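Local coordinates for SusD-like carbohydrate binding protein BF1063 (Bacteroides fragilis NCTC 9343, PDB 3I4G) that probably binds carbohydrate at the bacterial outer membrane, like other SusD-type glycan-binding proteins, at residues K197-M209 against K219-A231. Numbering follows the deposited sequence.
Sequences KQAALAFLGRTCM and KAFHDIMELGDNA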
loop_
_atom_site.group_PDB
_atom_site.type_symbol
_atom_site.label_atom_id
_atom_site.label_comp_id
_atom_site.label_asym_id
_atom_site.label_seq_id
_atom_site.Cartn_x
_atom_site.Cartn_y
_atom_site.Cartn_z
ATOM N N LYS A 197 3.061 -4.775 19.414
ATOM C CA LYS A 197 2.111 -5.854 19.520
ATOM C C LYS A 197 1.014 -5.712 18.473
ATOM O O LYS A 197 0.670 -6.642 17.752
ATOM C CB LYS A 197 1.515 -5.833 20.945
ATOM C CG LYS A 197 0.514 -6.910 21.235
ATOM C CD LYS A 197 -0.010 -6.859 22.684
ATOM C CE LYS A 197 1.062 -6.890 23.765
ATOM N NZ LYS A 197 1.759 -8.212 23.757
ATOM N N GLN A 198 0.439 -4.519 18.400
ATOM C CA GLN A 198 -0.641 -4.242 17.449
ATOM C C GLN A 198 -0.221 -4.372 15.994
ATOM O O GLN A 198 -1.073 -4.695 15.151
ATOM C CB GLN A 198 -1.229 -2.850 17.720
ATOM C CG GLN A 198 -2.022 -2.748 19.022
ATOM C CD GLN A 198 -1.202 -2.327 20.231
ATOM O OE1 GLN A 198 0.048 -2.532 20.302
ATOM N NE2 GLN A 198 -1.892 -1.691 21.198
ATOM N N ALA A 199 1.040 -4.103 15.656
ATOM C CA ALA A 199 1.519 -4.328 14.277
ATOM C C ALA A 199 1.454 -5.812 13.940
ATOM O O ALA A 199 0.970 -6.204 12.859
ATOM C CB ALA A 199 2.944 -3.768 14.085
ATOM N N ALA A 200 1.932 -6.650 14.856
ATOM C CA ALA A 200 1.850 -8.087 14.628
ATOM C C ALA A 200 0.397 -8.576 14.564
ATOM O O ALA A 200 0.064 -9.426 13.742
ATOM C CB ALA A 200 2.683 -8.851 15.706
ATOM N N LEU A 201 -0.479 -8.055 15.436
ATOM C CA LEU A 201 -1.882 -8.433 15.380
ATOM C C LEU A 201 -2.555 -7.984 14.070
ATOM O O LEU A 201 -3.470 -8.673 13.585
ATOM C CB LEU A 201 -2.680 -7.879 16.590
ATOM C CG LEU A 201 -2.323 -8.418 17.950
ATOM C CD1 LEU A 201 -2.957 -7.579 19.066
ATOM C CD2 LEU A 201 -2.775 -9.860 18.016
ATOM N N ALA A 202 -2.156 -6.847 13.499
ATOM C CA ALA A 202 -2.757 -6.383 12.262
ATOM C C ALA A 202 -2.352 -7.293 11.119
ATOM O O ALA A 202 -3.176 -7.635 10.275
ATOM C CB ALA A 202 -2.351 -4.947 11.980
ATOM N N PHE A 203 -1.079 -7.705 11.083
ATOM C CA PHE A 203 -0.674 -8.677 10.080
ATOM C C PHE A 203 -1.305 -10.047 10.305
ATOM O O PHE A 203 -1.628 -10.734 9.339
ATOM C CB PHE A 203 0.849 -8.779 9.973
ATOM C CG PHE A 203 1.428 -7.730 9.086
ATOM C CD1 PHE A 203 1.553 -7.979 7.730
ATOM C CD2 PHE A 203 1.820 -6.490 9.562
ATOM C CE1 PHE A 203 2.058 -7.025 6.861
ATOM C CE2 PHE A 203 2.354 -5.533 8.684
ATOM C CZ PHE A 203 2.425 -5.799 7.334
ATOM N N LEU A 204 -1.511 -10.418 11.553
ATOM C CA LEU A 204 -2.287 -11.627 11.849
ATOM C C LEU A 204 -3.669 -11.518 11.237
ATOM O O LEU A 204 -4.152 -12.457 10.594
ATOM C CB LEU A 204 -2.413 -11.833 13.365
ATOM C CG LEU A 204 -3.275 -12.969 13.855
ATOM C CD1 LEU A 204 -2.758 -14.311 13.300
ATOM C CD2 LEU A 204 -3.293 -12.994 15.376
ATOM N N GLY A 205 -4.358 -10.410 11.472
ATOM C CA GLY A 205 -5.662 -10.202 10.875
ATOM C C GLY A 205 -5.652 -10.262 9.372
ATOM O O GLY A 205 -6.535 -10.897 8.776
ATOM N N ARG A 206 -4.681 -9.625 8.716
ATOM C CA ARG A 206 -4.615 -9.708 7.269
ATOM C C ARG A 206 -4.364 -11.154 6.811
ATOM O O ARG A 206 -4.922 -11.596 5.790
ATOM C CB ARG A 206 -3.496 -8.819 6.690
ATOM C CG ARG A 206 -3.706 -7.317 6.721
ATOM C CD ARG A 206 -2.563 -6.664 5.981
ATOM N NE ARG A 206 -2.729 -5.233 5.774
ATOM C CZ ARG A 206 -1.875 -4.539 5.063
ATOM N NH1 ARG A 206 -0.786 -5.130 4.570
ATOM N NH2 ARG A 206 -2.081 -3.261 4.864
ATOM N N THR A 207 -3.536 -11.880 7.539
ATOM C CA THR A 207 -3.272 -13.299 7.207
ATOM C C THR A 207 -4.570 -14.079 7.274
ATOM O O THR A 207 -4.894 -14.861 6.373
ATOM C CB THR A 207 -2.239 -13.879 8.163
ATOM O OG1 THR A 207 -1.006 -13.179 8.001
ATOM C CG2 THR A 207 -1.996 -15.386 7.903
ATOM N N CYS A 208 -5.351 -13.876 8.320
ATOM C CA CYS A 208 -6.606 -14.590 8.445
ATOM C C CYS A 208 -7.587 -14.240 7.317
ATOM O O CYS A 208 -8.340 -15.094 6.855
ATOM C CB CYS A 208 -7.262 -14.311 9.794
ATOM S SG CYS A 208 -6.419 -14.927 11.260
HETATM N N MSE A 209 -7.616 -12.990 6.872
HETATM C CA MSE A 209 -8.509 -12.648 5.766
HETATM C C MSE A 209 -8.057 -13.378 4.484
HETATM O O MSE A 209 -8.881 -13.770 3.674
HETATM C CB MSE A 209 -8.614 -11.126 5.560
HETATM C CG MSE A 209 -9.253 -10.366 6.745
HETATM SE SE MSE A 209 -9.842 -8.567 6.254
HETATM C CE MSE A 209 -8.265 -7.984 5.361
ATOM N N LYS A 219 -11.280 -11.398 15.353
ATOM C CA LYS A 219 -10.688 -11.412 16.681
ATOM C C LYS A 219 -9.346 -10.674 16.722
ATOM O O LYS A 219 -9.099 -9.950 17.667
ATOM C CB LYS A 219 -10.578 -12.856 17.264
ATOM C CG LYS A 219 -9.904 -12.830 18.660
ATOM C CD LYS A 219 -9.892 -14.132 19.415
ATOM C CE LYS A 219 -9.462 -13.886 20.890
ATOM N NZ LYS A 219 -8.169 -13.167 21.065
ATOM N N ALA A 220 -8.474 -10.875 15.736
ATOM C CA ALA A 220 -7.192 -10.188 15.707
ATOM C C ALA A 220 -7.374 -8.675 15.666
ATOM O O ALA A 220 -6.767 -7.942 16.439
ATOM C CB ALA A 220 -6.348 -10.673 14.507
ATOM N N PHE A 221 -8.230 -8.195 14.773
ATOM C CA PHE A 221 -8.454 -6.748 14.690
ATOM C C PHE A 221 -9.156 -6.237 15.959
ATOM O O PHE A 221 -8.816 -5.161 16.452
ATOM C CB PHE A 221 -9.239 -6.387 13.442
ATOM C CG PHE A 221 -8.506 -6.657 12.132
ATOM C CD1 PHE A 221 -7.259 -6.143 11.891
ATOM C CD2 PHE A 221 -9.094 -7.413 11.140
ATOM C CE1 PHE A 221 -6.617 -6.374 10.678
ATOM C CE2 PHE A 221 -8.459 -7.646 9.930
ATOM C CZ PHE A 221 -7.223 -7.133 9.696
ATOM N N HIS A 222 -10.110 -6.997 16.483
ATOM C CA HIS A 222 -10.822 -6.592 17.699
ATOM C C HIS A 222 -9.885 -6.560 18.913
ATOM O O HIS A 222 -10.102 -5.768 19.829
ATOM C CB HIS A 222 -12.009 -7.516 17.906
ATOM C CG HIS A 222 -13.028 -7.003 18.867
ATOM N ND1 HIS A 222 -13.408 -5.674 18.938
ATOM C CD2 HIS A 222 -13.840 -7.674 19.714
ATOM C CE1 HIS A 222 -14.350 -5.548 19.859
ATOM N NE2 HIS A 222 -14.644 -6.747 20.329
ATOM N N ASP A 223 -8.845 -7.397 18.924
ATOM C CA ASP A 223 -7.840 -7.365 19.994
ATOM C C ASP A 223 -7.087 -6.048 19.984
ATOM O O ASP A 223 -6.781 -5.505 21.032
ATOM C CB ASP A 223 -6.828 -8.516 19.872
ATOM C CG ASP A 223 -7.386 -9.882 20.254
ATOM O OD1 ASP A 223 -8.453 -9.950 20.879
ATOM O OD2 ASP A 223 -6.691 -10.903 19.945
ATOM N N ILE A 224 -6.811 -5.505 18.795
ATOM C CA ILE A 224 -6.177 -4.196 18.693
ATOM C C ILE A 224 -7.103 -3.127 19.282
ATOM O O ILE A 224 -6.712 -2.233 20.044
ATOM C CB ILE A 224 -5.823 -3.875 17.235
ATOM C CG1 ILE A 224 -4.804 -4.886 16.698
ATOM C CG2 ILE A 224 -5.308 -2.432 17.102
ATOM C CD1 ILE A 224 -4.607 -4.789 15.206
HETATM N N MSE A 225 -8.354 -3.162 18.860
HETATM C CA MSE A 225 -9.342 -2.209 19.384
HETATM C C MSE A 225 -9.467 -2.283 20.910
HETATM O O MSE A 225 -9.450 -1.254 21.586
HETATM C CB MSE A 225 -10.685 -2.461 18.702
HETATM C CG MSE A 225 -10.684 -2.297 17.185
HETATM SE SE MSE A 225 -12.180 -3.059 16.294
HETATM C CE MSE A 225 -13.637 -1.863 17.032
ATOM N N GLU A 226 -9.526 -3.483 21.465
ATOM C CA GLU A 226 -9.732 -3.645 22.904
ATOM C C GLU A 226 -8.499 -3.303 23.752
ATOM O O GLU A 226 -8.632 -2.986 24.935
ATOM C CB GLU A 226 -10.242 -5.058 23.176
ATOM C CG GLU A 226 -11.670 -5.246 22.701
ATOM C CD GLU A 226 -12.202 -6.632 22.950
ATOM O OE1 GLU A 226 -11.412 -7.613 22.857
ATOM O OE2 GLU A 226 -13.415 -6.734 23.221
ATOM N N LEU A 227 -7.310 -3.340 23.160
ATOM C CA LEU A 227 -6.121 -2.871 23.860
ATOM C C LEU A 227 -6.258 -1.377 24.158
ATOM O O LEU A 227 -5.801 -0.871 25.194
ATOM C CB LEU A 227 -4.840 -3.158 23.070
ATOM C CG LEU A 227 -4.303 -4.585 23.179
ATOM C CD1 LEU A 227 -3.407 -4.937 22.015
ATOM C CD2 LEU A 227 -3.595 -4.762 24.529
ATOM N N GLY A 228 -6.890 -0.650 23.252
ATOM C CA GLY A 228 -7.239 0.738 23.552
ATOM C C GLY A 228 -6.160 1.773 23.399
ATOM O O GLY A 228 -6.300 2.895 23.860
ATOM N N ASP A 229 -5.061 1.419 22.745
ATOM C CA ASP A 229 -3.933 2.340 22.555
ATOM C C ASP A 229 -4.074 3.194 21.322
ATOM O O ASP A 229 -3.328 4.176 21.179
ATOM C CB ASP A 229 -2.593 1.596 22.420
ATOM C CG ASP A 229 -2.214 0.777 23.629
ATOM O OD1 ASP A 229 -2.841 0.924 24.673
ATOM O OD2 ASP A 229 -1.225 0.006 23.509
ATOM N N ASN A 230 -4.983 2.822 20.407
ATOM C CA ASN A 230 -5.083 3.482 19.126
ATOM C C ASN A 230 -6.419 4.186 18.927
ATOM O O ASN A 230 -7.429 3.863 19.535
ATOM C CB ASN A 230 -4.833 2.436 18.054
ATOM C CG ASN A 230 -3.449 1.834 18.164
ATOM O OD1 ASN A 230 -3.282 0.677 18.584
ATOM N ND2 ASN A 230 -2.444 2.623 17.840
ATOM N N ALA A 231 -6.379 5.168 18.036
ATOM C CA ALA A 231 -7.547 6.001 17.775
ATOM C C ALA A 231 -7.396 6.664 16.444
ATOM O O ALA A 231 -6.302 6.863 15.969
ATOM C CB ALA A 231 -7.680 7.076 18.852
HETATM O O HOH W 1 -4.486 -0.682 20.588
#
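Gly205 and Ala220 bring the two backbones to a CA–CA distance of 5.1 Å, where helix 197-209 packs against helix 219-227 as an antiparallel helical hairpin (156° between directions, axes 8.1 Å apart), consistent with the TPR-like helical scaffold of SusD proteins. Phe221 lays one ring face on Gly205, whose CA makes a CH-pi contact 4.0 Å from the ring centroid; Phe221 CG, anti to its own carbonyl carbon (chi1 -66°), brings the ring in against the Gly205 backbone. Selenomethionine Met209 meets the edge of the same ring, Met209 SE 4.0 Å from Phe221 CE2, a Met-aromatic contact. Midway, Leu201 enters as a knob among Ala220, Asp223, Ile224 and Leu227, its CB 3.7 Å from Ile224 CG1, while Ile224 CD1 reaches the backbone at Gln198 O and Ala202 N. Beyond the helix end, where Gly228 takes positive phi, Gln198 ties down the following turn, its OE1 held by Phe184 N. Asp229 OD1 forms a salt bridge with Arg183, and Asn230 ND2 bonds Lys249 O. Gln198 NE2 donates to Asp229 OD2 (2.9 Å, 150°) from above the carboxylate plane, and to a water, 2.8 Å from NE2, that also accepts from Asp229 N and lies within hydrogen-bonding distance of Ile224 O and Asn230 OD1.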